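Local coordinates for protein neurotoxin (PDB 1ZB7) that acts as the zinc endopeptidase of botulinum neurotoxin type G, cleaving the synaptobrevins VAMP1, VAMP2 and VAMP3 in the host cytosol, at residues 32-37 against 46-51; 129-132 against 136-139; 326-331 against 341-346. One frame throughout, in Å; residues are numbered along the deposited sequence.

Contact 1: residues 32-37 against 46-51; sequences TYYKAF and VPERFT
The rings of Tyr-34 and Phe-37 meet the 46-51 segment in different ways. The motif is an antiparallel beta hairpin, strands 34-38 and 43-46 of the mixed sheet, followed by the chain that leaves it. The Tyr-34 ring has the carbonyl carbon of Thr-32 above one face, displaced toward the rim. Val-46 CG1 and Glu-48 CG reach this ring obliquely. The Phe-37 ring takes Pro-47 at its edge: Pro-47 CD lies near the ring plane, 3.9 Å from Phe-37 CE2, and the two side chains cross at about a right angle. Phe-8 also meets Phe-37 edge-to-face.

Val-46 sits at the base of the hairpin. Its CG1 is anti to the backbone N (chi1 -171°). The two methyls divide the work: Val-46 CG1 packs on Tyr-34 CB at 3.7 Å, and Val-46 CG2 meets Ala-36 CB at 3.5 Å. No direct hydrogen bond crosses between the segments.

Pro-47 is the centre of an inverse gamma turn, with a weak hydrogen bond from Glu-48 N to Val-46 O. Past this turn Glu-48 points back toward the strand. Its chain bends at chi2 (-92°), and Glu-48 CG comes within 3.8 Å of Tyr-34 CD1. Ring and carboxylate planes are 43° apart. Glu-48 OE2 also forms a salt bridge with Lys-85 of helix 82-99, which lies against Pro-47 as well. The carboxylate thus has a direct partner on the helix and a water-mediated one on the strand.

Two waters lie between Glu-48 OE2 and the backbone of Lys-35. One donates to Lys-35 O; its bond to Glu-48 OE2 is doubtful, being very short. The other accepts from Lys-35 N at 3.1 Å and donates to Glu-48 OE2 at 2.9 Å.

Contact 2: residues 129-132 against 136-139; sequences FAAN and VSIN
Val-136 meets Ala-131 near the start of strand 137-142. The side chain of Val-136 points toward the 129-132 segment. Its CG1 is anti to the backbone N (chi1 170°), which places Val-136 CG1 3.5 Å from Ala-131 O. Val-136 CB is close to the same oxygen, at 3.6 Å. The other methyl, Val-136 CG2, comes no nearer than 4.4 Å to Ala-130 O. A buried valine thus packs against peptide backbone here, and the alanine methyl has little part in it. Val-136 also touches Met-155 of strand 150-155.

Ser-137 follows and makes the one hydrogen bond between the segments. Ser-137 OG donates to Ala-131 O over 2.6 Å. The C=O...OG angle is 141°, and the hydroxyl stands 38° out of the carbonyl plane, so it comes from above and not along a lone pair. Ser-137 CB is 3.3 Å from Ala-131 O. This oxygen is therefore gripped by a hydroxyl and flanked by carbons of Val-136 and Ser-137. The bond is side chain to main chain; no backbone bond joins the segments. Their closest CA atoms, Asn-132 CA and Ser-137 CA, are 5.9 Å apart.

Ile-138 and Asn-139 carry the strand onward, away from this contact. Asn-139 pairs with Glu-23 of the neighbouring strand, through the backbone and through ND2 to the glutamate side chain. At the start of the first segment, Phe-129 is bonded through its backbone to Ser-308 and Gln-310 and packs on helix 316-327.

The arrangement is a short irregular loop closed by a serine hydroxyl on a main-chain carbonyl. It leads into strand 137-142 of the mixed sheet in the light-chain zinc protease fold.

Contact 3: residues 326-331 against 341-346; sequences KYDFVE and KDKFDK
Asp-328 and Lys-343 form a salt bridge between the residue after one helix and the first turn of the next. Asp-328 is the first residue past helix 316-327 to leave helical backbone angles, and it does so with positive phi (53°). Its CG is anti to the backbone N (chi1 -164°), which carries the carboxylate to helix 341-354. Lys-343 has CG anti to its own carbonyl carbon. The chain then runs extended until it bends at chi4 (-93°), which turns the ammonium group to the aspartate. Lys-343 NZ donates to Asp-328 OD1 at 3.1 Å. It arrives on the syn side, 30° out of the carboxylate plane, and the two side chains cross at about a right angle.

The aliphatic part of the lysine is also used. Lys-343 CD lies 3.7 Å from Val-330 CG1, and Lys-343 CE is 3.8 Å from the same methyl. Lys-343 CB passes Asp-328 OD2 at 3.8 Å. Val-330 in turn pairs through its backbone with Ser-338, in the small hairpin that links the two helices.

The contact lies at the surface, where solvent probably weakens the attraction. One ionic bond and one methyl on a lysine chain imply a modest tie, and the opposite charges probably favour the ionised form of each.

Along the chain the three contacts follow in series: each closes before the next opens. All lie in the light-chain zinc protease. Contacts 1 and 2 share the mixed sheet, where strand 19-23 separates strands 34-38 and 137-142. Their centres are 20 Å apart, yet they touch: Tyr-33 OH packs on Asn-139 CB at 3.4 Å. Contact 3 lies in the helical part, 37 Å from contact 1 between centres and across the centre of the chain from it. Helix 316-327 packs on Phe-129 of contact 2 and ends at contact 3. The nearest atoms of contacts 2 and 3 are about 9 Å apart and do not touch; segment 129-132 lies between the sheet and helix 316-327.

Contact 1: residues 32-37 against 46-51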
ATOM      1  N   THR A  32      -6.217  11.391  38.369  1.00 59.46           N
ATOM      2  CA  THR A  32      -6.156  10.007  38.839  1.00 56.52           C
ATOM      3  C   THR A  32      -4.712   9.468  38.907  1.00 52.80           C
ATOM      4  O   THR A  32      -3.979   9.535  37.955  1.00 51.68           O
ATOM      5  CB  THR A  32      -7.040   9.143  37.937  1.00 56.73           C
ATOM      6  OG1 THR A  32      -8.380   9.647  38.012  1.00 60.78           O
ATOM      7  CG2 THR A  32      -7.050   7.642  38.347  1.00 56.63           C
ATOM      8  N   TYR A  33      -4.326   8.941  40.059  1.00 49.94           N
ATOM      9  CA  TYR A  33      -3.015   8.327  40.248  1.00 48.05           C
ATOM     10  C   TYR A  33      -3.030   6.809  40.204  1.00 47.10           C
ATOM     11  O   TYR A  33      -3.890   6.172  40.772  1.00 47.75           O
ATOM     12  CB  TYR A  33      -2.412   8.752  41.601  1.00 47.94           C
ATOM     13  CG  TYR A  33      -1.882  10.159  41.630  1.00 47.30           C
ATOM     14  CD1 TYR A  33      -0.517  10.402  41.488  1.00 46.05           C
ATOM     15  CD2 TYR A  33      -2.742  11.235  41.765  1.00 46.58           C
ATOM     16  CE1 TYR A  33      -0.016  11.631  41.533  1.00 47.62           C
ATOM     17  CE2 TYR A  33      -2.246  12.515  41.796  1.00 46.05           C
ATOM     18  CZ  TYR A  33      -0.881  12.712  41.664  1.00 47.63           C
ATOM     19  OH  TYR A  33      -0.345  13.972  41.674  1.00 45.62           O
ATOM     20  N   TYR A  34      -1.980   6.251  39.619  1.00 45.60           N
ATOM     21  CA  TYR A  34      -1.826   4.845  39.351  1.00 44.40           C
ATOM     22  C   TYR A  34      -0.524   4.293  39.886  1.00 42.92           C
ATOM     23  O   TYR A  34       0.489   4.992  39.915  1.00 41.58           O
ATOM     24  CB  TYR A  34      -1.788   4.610  37.829  1.00 44.49           C
ATOM     25  CG  TYR A  34      -2.942   5.179  37.053  1.00 46.95           C
ATOM     26  CD1 TYR A  34      -4.191   4.532  37.035  1.00 51.52           C
ATOM     27  CD2 TYR A  34      -2.790   6.332  36.302  1.00 51.30           C
ATOM     28  CE1 TYR A  34      -5.228   5.050  36.331  1.00 52.49           C
ATOM     29  CE2 TYR A  34      -3.833   6.864  35.585  1.00 51.41           C
ATOM     30  CZ  TYR A  34      -5.047   6.217  35.598  1.00 54.73           C
ATOM     31  OH  TYR A  34      -6.079   6.749  34.845  1.00 56.90           O
ATOM     32  N   LYS A  35      -0.527   3.003  40.184  1.00 41.62           N
ATOM     33  CA  LYS A  35       0.616   2.285  40.740  1.00 41.27           C
ATOM     34  C   LYS A  35       1.505   1.896  39.572  1.00 40.76           C
ATOM     35  O   LYS A  35       1.041   1.339  38.625  1.00 42.83           O
ATOM     36  CB  LYS A  35       0.179   1.128  41.635  1.00 41.19           C
ATOM     37  CG  LYS A  35       1.342   0.284  42.162  1.00 43.39           C
ATOM     38  CD  LYS A  35       0.949  -0.689  43.259  1.00 43.43           C
ATOM     39  CE  LYS A  35       2.141  -1.255  43.930  1.00 42.60           C
ATOM     40  NZ  LYS A  35       1.825  -2.233  44.939  1.00 41.94           N
ATOM     41  N   ALA A  36       2.767   2.358  39.581  1.00 41.55           N
ATOM     42  CA  ALA A  36       3.713   2.155  38.484  1.00 39.85           C
ATOM     43  C   ALA A  36       5.060   1.556  38.952  1.00 37.66           C
ATOM     44  O   ALA A  36       5.417   1.674  40.092  1.00 37.10           O
ATOM     45  CB  ALA A  36       3.895   3.556  37.618  1.00 39.92           C
ATOM     46  N   PHE A  37       5.720   0.838  38.053  1.00 38.62           N
ATOM     47  CA  PHE A  37       6.907  -0.024  38.338  1.00 38.37           C
ATOM     48  C   PHE A  37       8.029   0.341  37.344  1.00 38.95           C
ATOM     49  O   PHE A  37       7.852   0.313  36.105  1.00 39.08           O
ATOM     50  CB  PHE A  37       6.594  -1.495  38.234  1.00 37.70           C
ATOM     51  CG  PHE A  37       5.444  -1.923  39.070  1.00 36.47           C
ATOM     52  CD1 PHE A  37       5.652  -2.549  40.305  1.00 39.92           C
ATOM     53  CD2 PHE A  37       4.162  -1.628  38.687  1.00 39.33           C
ATOM     54  CE1 PHE A  37       4.599  -2.930  41.116  1.00 35.85           C
ATOM     55  CE2 PHE A  37       3.062  -2.011  39.495  1.00 40.56           C
ATOM     56  CZ  PHE A  37       3.315  -2.671  40.732  1.00 40.62           C
ATOM     57  N   VAL A  46       2.775   0.545  33.916  1.00 40.13           N
ATOM     58  CA  VAL A  46       1.536   0.860  34.586  1.00 42.10           C
ATOM     59  C   VAL A  46       0.491  -0.190  34.137  1.00 40.63           C
ATOM     60  O   VAL A  46      -0.074  -0.087  33.059  1.00 40.93           O
ATOM     61  CB  VAL A  46       1.032   2.264  34.305  1.00 42.40           C
ATOM     62  CG1 VAL A  46      -0.140   2.601  35.186  1.00 44.47           C
ATOM     63  CG2 VAL A  46       2.131   3.324  34.560  1.00 44.07           C
ATOM     64  N   PRO A  47       0.299  -1.217  34.928  1.00 41.57           N
ATOM     65  CA  PRO A  47      -0.629  -2.331  34.560  1.00 45.01           C
ATOM     66  C   PRO A  47      -2.093  -1.995  34.779  1.00 45.59           C
ATOM     67  O   PRO A  47      -2.722  -2.553  35.621  1.00 46.02           O
ATOM     68  CB  PRO A  47      -0.171  -3.498  35.455  1.00 43.51           C
ATOM     69  CG  PRO A  47       0.935  -3.037  36.183  1.00 43.44           C
ATOM     70  CD  PRO A  47       0.969  -1.538  36.183  1.00 42.74           C
ATOM     71  N   GLU A  48      -2.585  -1.043  34.008  1.00 45.57           N
ATOM     72  CA  GLU A  48      -3.906  -0.597  34.131  1.00 47.37           C
ATOM     73  C   GLU A  48      -4.362  -0.321  32.712  1.00 46.77           C
ATOM     74  O   GLU A  48      -3.579  -0.049  31.829  1.00 45.40           O
ATOM     75  CB  GLU A  48      -4.021   0.764  34.838  1.00 47.90           C
ATOM     76  CG  GLU A  48      -3.368   0.935  36.172  1.00 56.10           C
ATOM     77  CD  GLU A  48      -4.299   0.622  37.322  1.00 59.19           C
ATOM     78  OE1 GLU A  48      -5.516   0.823  37.097  1.00 56.62           O
ATOM     79  OE2 GLU A  48      -3.775   0.256  38.441  1.00 63.45           O
ATOM     80  N   ARG A  49      -5.657  -0.264  32.561  1.00 46.82           N
ATOM     81  CA  ARG A  49      -6.251   0.185  31.334  1.00 47.37           C
ATOM     82  C   ARG A  49      -6.052   1.683  31.189  1.00 50.08           C
ATOM     83  O   ARG A  49      -6.222   2.402  32.119  1.00 47.88           O
ATOM     84  CB  ARG A  49      -7.757  -0.192  31.283  1.00 45.01           C
ATOM     85  CG  ARG A  49      -8.015  -1.683  31.477  1.00 39.50           C
ATOM     86  CD  ARG A  49      -7.549  -2.554  30.315  1.00 35.94           C
ATOM     87  NE  ARG A  49      -8.361  -2.332  29.121  1.00 34.97           N
ATOM     88  CZ  ARG A  49      -9.543  -2.877  28.869  1.00 36.94           C
ATOM     89  NH1 ARG A  49     -10.034  -3.787  29.685  1.00 42.19           N
ATOM     90  NH2 ARG A  49     -10.200  -2.571  27.774  1.00 36.44           N
ATOM     91  N   PHE A  50      -5.751   2.068  29.958  1.00 54.56           N
ATOM     92  CA  PHE A  50      -5.723   3.384  29.460  1.00 59.25           C
ATOM     93  C   PHE A  50      -7.070   4.010  29.171  1.00 62.55           C
ATOM     94  O   PHE A  50      -7.673   3.833  28.137  1.00 65.62           O
ATOM     95  CB  PHE A  50      -4.969   3.400  28.150  1.00 59.53           C
ATOM     96  CG  PHE A  50      -4.743   4.747  27.650  1.00 64.82           C
ATOM     97  CD1 PHE A  50      -3.641   5.489  28.121  1.00 71.76           C
ATOM     98  CD2 PHE A  50      -5.622   5.334  26.758  1.00 71.11           C
ATOM     99  CE1 PHE A  50      -3.399   6.789  27.651  1.00 73.35           C
ATOM    100  CE2 PHE A  50      -5.385   6.667  26.295  1.00 72.80           C
ATOM    101  CZ  PHE A  50      -4.271   7.380  26.764  1.00 71.82           C
ATOM    102  N   THR A  51      -7.425   4.915  30.021  1.00 67.09           N
ATOM    103  CA  THR A  51      -8.733   5.475  30.108  1.00 70.08           C
ATOM    104  C   THR A  51      -8.840   6.867  29.546  1.00 72.60           C
ATOM    105  O   THR A  51      -9.923   7.254  29.138  1.00 74.44           O
ATOM    106  CB  THR A  51      -9.112   5.431  31.588  1.00 70.40           C
ATOM    107  OG1 THR A  51     -10.018   4.321  31.775  1.00 69.71           O
ATOM    108  CG2 THR A  51      -9.684   6.780  32.098  1.00 71.65           C
TER
HETATM  109  O   HOH W   1      -3.471   2.161  40.542  1.00 39.21           O
HETATM  110  O   HOH W   2      -1.355  -0.181  38.473  1.00 42.81           O

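Contact 2: residues 129-132 against 136-139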
ATOM      1  N   PHE A 129      16.349  26.072  30.316  1.00 40.23           N
ATOM      2  CA  PHE A 129      15.858  24.831  30.525  1.00 41.75           C
ATOM      3  C   PHE A 129      14.541  24.977  31.366  1.00 42.92           C
ATOM      4  O   PHE A 129      14.480  25.788  32.325  1.00 42.52           O
ATOM      5  CB  PHE A 129      16.825  23.900  31.229  1.00 41.85           C
ATOM      6  CG  PHE A 129      18.033  23.404  30.374  1.00 41.07           C
ATOM      7  CD1 PHE A 129      17.891  23.069  29.031  1.00 40.83           C
ATOM      8  CD2 PHE A 129      19.261  23.174  30.973  1.00 33.52           C
ATOM      9  CE1 PHE A 129      18.971  22.515  28.305  1.00 41.37           C
ATOM     10  CE2 PHE A 129      20.311  22.617  30.256  1.00 34.23           C
ATOM     11  CZ  PHE A 129      20.228  22.359  28.955  1.00 38.78           C
ATOM     12  N   ALA A 130      13.544  24.197  30.985  1.00 41.05           N
ATOM     13  CA  ALA A 130      12.241  24.156  31.628  1.00 42.64           C
ATOM     14  C   ALA A 130      11.861  22.648  31.761  1.00 42.25           C
ATOM     15  O   ALA A 130      11.541  22.029  30.796  1.00 44.16           O
ATOM     16  CB  ALA A 130      11.187  24.938  30.760  1.00 41.44           C
ATOM     17  N   ALA A 131      11.994  22.077  32.943  1.00 42.63           N
ATOM     18  CA  ALA A 131      11.606  20.700  33.236  1.00 42.80           C
ATOM     19  C   ALA A 131      10.124  20.566  33.499  1.00 45.13           C
ATOM     20  O   ALA A 131       9.561  19.501  33.372  1.00 45.33           O
ATOM     21  CB  ALA A 131      12.383  20.203  34.425  1.00 42.43           C
ATOM     22  N   ASN A 132       9.484  21.654  33.852  1.00 47.44           N
ATOM     23  CA  ASN A 132       8.144  21.616  34.330  1.00 51.05           C
ATOM     24  C   ASN A 132       7.160  21.748  33.193  1.00 50.82           C
ATOM     25  O   ASN A 132       6.253  22.590  33.271  1.00 53.27           O
ATOM     26  CB  ASN A 132       7.915  22.779  35.275  1.00 50.74           C
ATOM     27  CG  ASN A 132       8.174  24.133  34.569  1.00 59.70           C
ATOM     28  OD1 ASN A 132       9.334  24.732  34.589  1.00 64.07           O
ATOM     29  ND2 ASN A 132       7.100  24.626  33.897  1.00 67.97           N
ATOM     30  N   VAL A 136       8.001  16.766  29.225  1.00 41.13           N
ATOM     31  CA  VAL A 136       9.125  16.356  30.011  1.00 40.91           C
ATOM     32  C   VAL A 136       8.755  15.573  31.324  1.00 41.57           C
ATOM     33  O   VAL A 136       9.349  14.517  31.596  1.00 42.55           O
ATOM     34  CB  VAL A 136      10.088  17.557  30.345  1.00 40.44           C
ATOM     35  CG1 VAL A 136      11.125  17.122  31.372  1.00 37.35           C
ATOM     36  CG2 VAL A 136      10.836  18.069  29.084  1.00 39.28           C
ATOM     37  N   SER A 137       7.840  16.159  32.095  1.00 41.82           N
ATOM     38  CA  SER A 137       7.502  15.829  33.492  1.00 42.79           C
ATOM     39  C   SER A 137       6.007  15.451  33.719  1.00 43.33           C
ATOM     40  O   SER A 137       5.090  16.034  33.127  1.00 42.71           O
ATOM     41  CB  SER A 137       7.812  16.973  34.462  1.00 42.72           C
ATOM     42  OG  SER A 137       9.248  17.250  34.565  1.00 47.08           O
ATOM     43  N   ILE A 138       5.823  14.454  34.581  1.00 43.73           N
ATOM     44  CA  ILE A 138       4.543  14.046  35.183  1.00 44.87           C
ATOM     45  C   ILE A 138       4.588  14.251  36.686  1.00 45.35           C
ATOM     46  O   ILE A 138       5.623  14.570  37.264  1.00 44.31           O
ATOM     47  CB  ILE A 138       4.224  12.542  34.865  1.00 45.20           C
ATOM     48  CG1 ILE A 138       5.279  11.555  35.414  1.00 45.28           C
ATOM     49  CG2 ILE A 138       4.165  12.381  33.364  1.00 45.95           C
ATOM     50  CD1 ILE A 138       4.791  10.063  35.370  1.00 48.98           C
ATOM     51  N   ASN A 139       3.441  14.086  37.321  1.00 47.07           N
ATOM     52  CA  ASN A 139       3.322  14.160  38.777  1.00 47.44           C
ATOM     53  C   ASN A 139       3.543  12.773  39.384  1.00 46.36           C
ATOM     54  O   ASN A 139       2.962  11.771  38.952  1.00 45.61           O
ATOM     55  CB  ASN A 139       1.940  14.545  39.206  1.00 48.90           C
ATOM     56  CG  ASN A 139       1.547  15.978  38.848  1.00 53.63           C
ATOM     57  OD1 ASN A 139       2.292  16.913  39.016  1.00 53.38           O
ATOM     58  ND2 ASN A 139       0.280  16.129  38.410  1.00 60.49           N
TER

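Contact 3: residues 326-331 against 341-346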
ATOM      1  N   LYS A 326      23.484  12.449  23.993  1.00 38.79           N
ATOM      2  CA  LYS A 326      22.292  11.984  23.231  1.00 36.88           C
ATOM      3  C   LYS A 326      22.352  12.285  21.730  1.00 37.53           C
ATOM      4  O   LYS A 326      22.090  11.381  20.898  1.00 38.32           O
ATOM      5  CB  LYS A 326      20.983  12.532  23.837  1.00 36.73           C
ATOM      6  CG  LYS A 326      19.716  12.458  22.993  1.00 37.67           C
ATOM      7  CD  LYS A 326      18.488  12.941  23.714  1.00 39.48           C
ATOM      8  CE  LYS A 326      17.251  13.050  22.773  1.00 38.11           C
ATOM      9  NZ  LYS A 326      16.191  13.871  23.350  1.00 36.58           N
ATOM     10  N   TYR A 327      22.660  13.540  21.382  1.00 37.01           N
ATOM     11  CA  TYR A 327      22.605  13.990  19.980  1.00 37.17           C
ATOM     12  C   TYR A 327      23.955  13.856  19.295  1.00 37.46           C
ATOM     13  O   TYR A 327      24.066  14.102  18.099  1.00 36.13           O
ATOM     14  CB  TYR A 327      22.107  15.410  19.807  1.00 35.90           C
ATOM     15  CG  TYR A 327      20.718  15.649  20.306  1.00 36.68           C
ATOM     16  CD1 TYR A 327      19.603  15.370  19.515  1.00 37.09           C
ATOM     17  CD2 TYR A 327      20.501  16.118  21.628  1.00 38.04           C
ATOM     18  CE1 TYR A 327      18.284  15.575  20.023  1.00 36.94           C
ATOM     19  CE2 TYR A 327      19.188  16.276  22.164  1.00 36.99           C
ATOM     20  CZ  TYR A 327      18.098  16.055  21.329  1.00 38.47           C
ATOM     21  OH  TYR A 327      16.830  16.209  21.847  1.00 38.75           O
ATOM     22  N   ASP A 328      24.955  13.416  20.067  1.00 39.60           N
ATOM     23  CA  ASP A 328      26.327  13.244  19.606  1.00 40.59           C
ATOM     24  C   ASP A 328      26.931  14.521  18.938  1.00 40.60           C
ATOM     25  O   ASP A 328      27.633  14.470  17.945  1.00 40.32           O
ATOM     26  CB  ASP A 328      26.374  12.012  18.722  1.00 42.70           C
ATOM     27  CG  ASP A 328      27.783  11.489  18.484  1.00 46.40           C
ATOM     28  OD1 ASP A 328      28.724  11.875  19.171  1.00 49.22           O
ATOM     29  OD2 ASP A 328      27.922  10.655  17.560  1.00 54.83           O
ATOM     30  N   PHE A 329      26.632  15.665  19.546  1.00 40.84           N
ATOM     31  CA  PHE A 329      27.194  16.976  19.184  1.00 39.75           C
ATOM     32  C   PHE A 329      28.685  17.007  19.405  1.00 40.22           C
ATOM     33  O   PHE A 329      29.202  16.285  20.256  1.00 39.05           O
ATOM     34  CB  PHE A 329      26.577  18.052  20.047  1.00 39.14           C
ATOM     35  CG  PHE A 329      25.103  18.263  19.825  1.00 39.88           C
ATOM     36  CD1 PHE A 329      24.518  18.126  18.575  1.00 40.08           C
ATOM     37  CD2 PHE A 329      24.267  18.600  20.904  1.00 39.94           C
ATOM     38  CE1 PHE A 329      23.170  18.334  18.390  1.00 37.71           C
ATOM     39  CE2 PHE A 329      22.916  18.832  20.710  1.00 36.95           C
ATOM     40  CZ  PHE A 329      22.380  18.686  19.448  1.00 37.07           C
ATOM     41  N   VAL A 330      29.382  17.844  18.614  1.00 40.66           N
ATOM     42  CA  VAL A 330      30.767  18.190  18.903  1.00 40.87           C
ATOM     43  C   VAL A 330      30.823  19.501  19.690  1.00 39.97           C
ATOM     44  O   VAL A 330      29.940  20.322  19.630  1.00 39.02           O
ATOM     45  CB  VAL A 330      31.690  18.143  17.683  1.00 41.39           C
ATOM     46  CG1 VAL A 330      31.788  16.687  17.235  1.00 43.13           C
ATOM     47  CG2 VAL A 330      31.181  19.029  16.513  1.00 44.54           C
ATOM     48  N   GLU A 331      31.826  19.618  20.519  1.00 40.32           N
ATOM     49  CA  GLU A 331      31.975  20.745  21.422  1.00 41.79           C
ATOM     50  C   GLU A 331      33.284  21.351  21.090  1.00 41.39           C
ATOM     51  O   GLU A 331      34.235  20.630  21.029  1.00 42.29           O
ATOM     52  CB  GLU A 331      32.070  20.268  22.890  1.00 43.49           C
ATOM     53  CG  GLU A 331      31.755  21.379  23.850  1.00 45.79           C
ATOM     54  CD  GLU A 331      31.757  20.961  25.255  1.00 50.32           C
ATOM     55  OE1 GLU A 331      31.407  19.785  25.551  1.00 50.21           O
ATOM     56  OE2 GLU A 331      32.041  21.879  26.063  1.00 51.01           O
ATOM     57  N   LYS A 341      28.539  16.448  10.476  1.00 47.21           N
ATOM     58  CA  LYS A 341      27.829  15.761   9.413  1.00 48.82           C
ATOM     59  C   LYS A 341      28.057  14.255   9.425  1.00 48.50           C
ATOM     60  O   LYS A 341      27.145  13.528   9.258  1.00 48.18           O
ATOM     61  CB  LYS A 341      28.162  16.330   8.022  1.00 50.49           C
ATOM     62  CG  LYS A 341      27.675  17.798   7.749  1.00 56.05           C
ATOM     63  CD  LYS A 341      26.174  18.143   8.128  1.00 60.92           C
ATOM     64  CE  LYS A 341      25.922  19.715   8.228  1.00 63.38           C
ATOM     65  NZ  LYS A 341      25.989  20.289   9.687  1.00 64.77           N
ATOM     66  N   ASP A 342      29.257  13.781   9.653  1.00 49.52           N
ATOM     67  CA  ASP A 342      29.478  12.332   9.744  1.00 50.73           C
ATOM     68  C   ASP A 342      28.836  11.704  10.979  1.00 49.74           C
ATOM     69  O   ASP A 342      28.267  10.608  10.918  1.00 50.72           O
ATOM     70  CB  ASP A 342      30.979  12.017   9.732  1.00 51.41           C
ATOM     71  CG  ASP A 342      31.613  12.315   8.360  1.00 56.14           C
ATOM     72  OD1 ASP A 342      30.978  11.915   7.372  1.00 60.46           O
ATOM     73  OD2 ASP A 342      32.726  12.941   8.270  1.00 60.60           O
ATOM     74  N   LYS A 343      28.884  12.420  12.087  1.00 48.03           N
ATOM     75  CA  LYS A 343      28.296  11.900  13.290  1.00 47.50           C
ATOM     76  C   LYS A 343      26.773  11.857  13.194  1.00 46.76           C
ATOM     77  O   LYS A 343      26.165  10.952  13.728  1.00 46.79           O
ATOM     78  CB  LYS A 343      28.759  12.701  14.508  1.00 47.13           C
ATOM     79  CG  LYS A 343      30.183  12.408  14.904  1.00 46.08           C
ATOM     80  CD  LYS A 343      30.638  13.398  15.946  1.00 47.19           C
ATOM     81  CE  LYS A 343      31.892  12.944  16.602  1.00 50.95           C
ATOM     82  NZ  LYS A 343      31.485  12.180  17.850  1.00 54.78           N
ATOM     83  N   PHE A 344      26.175  12.858  12.547  1.00 45.93           N
ATOM     84  CA  PHE A 344      24.737  12.909  12.384  1.00 44.98           C
ATOM     85  C   PHE A 344      24.310  11.759  11.479  1.00 45.61           C
ATOM     86  O   PHE A 344      23.340  11.044  11.753  1.00 42.50           O
ATOM     87  CB  PHE A 344      24.275  14.266  11.817  1.00 44.56           C
ATOM     88  CG  PHE A 344      22.842  14.276  11.442  1.00 43.87           C
ATOM     89  CD1 PHE A 344      21.850  14.444  12.424  1.00 44.67           C
ATOM     90  CD2 PHE A 344      22.455  13.993  10.143  1.00 42.82           C
ATOM     91  CE1 PHE A 344      20.487  14.355  12.103  1.00 42.72           C
ATOM     92  CE2 PHE A 344      21.097  13.918   9.806  1.00 43.85           C
ATOM     93  CZ  PHE A 344      20.114  14.101  10.806  1.00 43.71           C
ATOM     94  N   ASP A 345      25.031  11.629  10.366  1.00 46.83           N
ATOM     95  CA  ASP A 345      24.737  10.611   9.335  1.00 47.97           C
ATOM     96  C   ASP A 345      24.727   9.205   9.917  1.00 47.01           C
ATOM     97  O   ASP A 345      23.812   8.419   9.686  1.00 46.95           O
ATOM     98  CB  ASP A 345      25.779  10.734   8.210  1.00 48.61           C
ATOM     99  CG  ASP A 345      25.372  10.019   6.966  1.00 53.58           C
ATOM    100  OD1 ASP A 345      24.583  10.594   6.163  1.00 58.65           O
ATOM    101  OD2 ASP A 345      25.845   8.863   6.793  1.00 60.64           O
ATOM    102  N   LYS A 346      25.747   8.891  10.701  1.00 47.58           N
ATOM    103  CA  LYS A 346      25.830   7.576  11.329  1.00 48.29           C
ATOM    104  C   LYS A 346      24.698   7.325  12.375  1.00 46.78           C
ATOM    105  O   LYS A 346      24.182   6.198  12.470  1.00 47.66           O
ATOM    106  CB  LYS A 346      27.249   7.351  11.927  1.00 49.47           C
ATOM    107  CG  LYS A 346      27.288   6.161  12.975  1.00 55.17           C
ATOM    108  CD  LYS A 346      28.716   5.579  13.358  1.00 60.46           C
ATOM    109  CE  LYS A 346      28.961   4.115  12.766  1.00 62.05           C
ATOM    110  NZ  LYS A 346      29.688   4.173  11.393  1.00 63.51           N
TER
HETATM  111  O   HOH W   3      27.075   9.559  15.506  1.00 40.75           O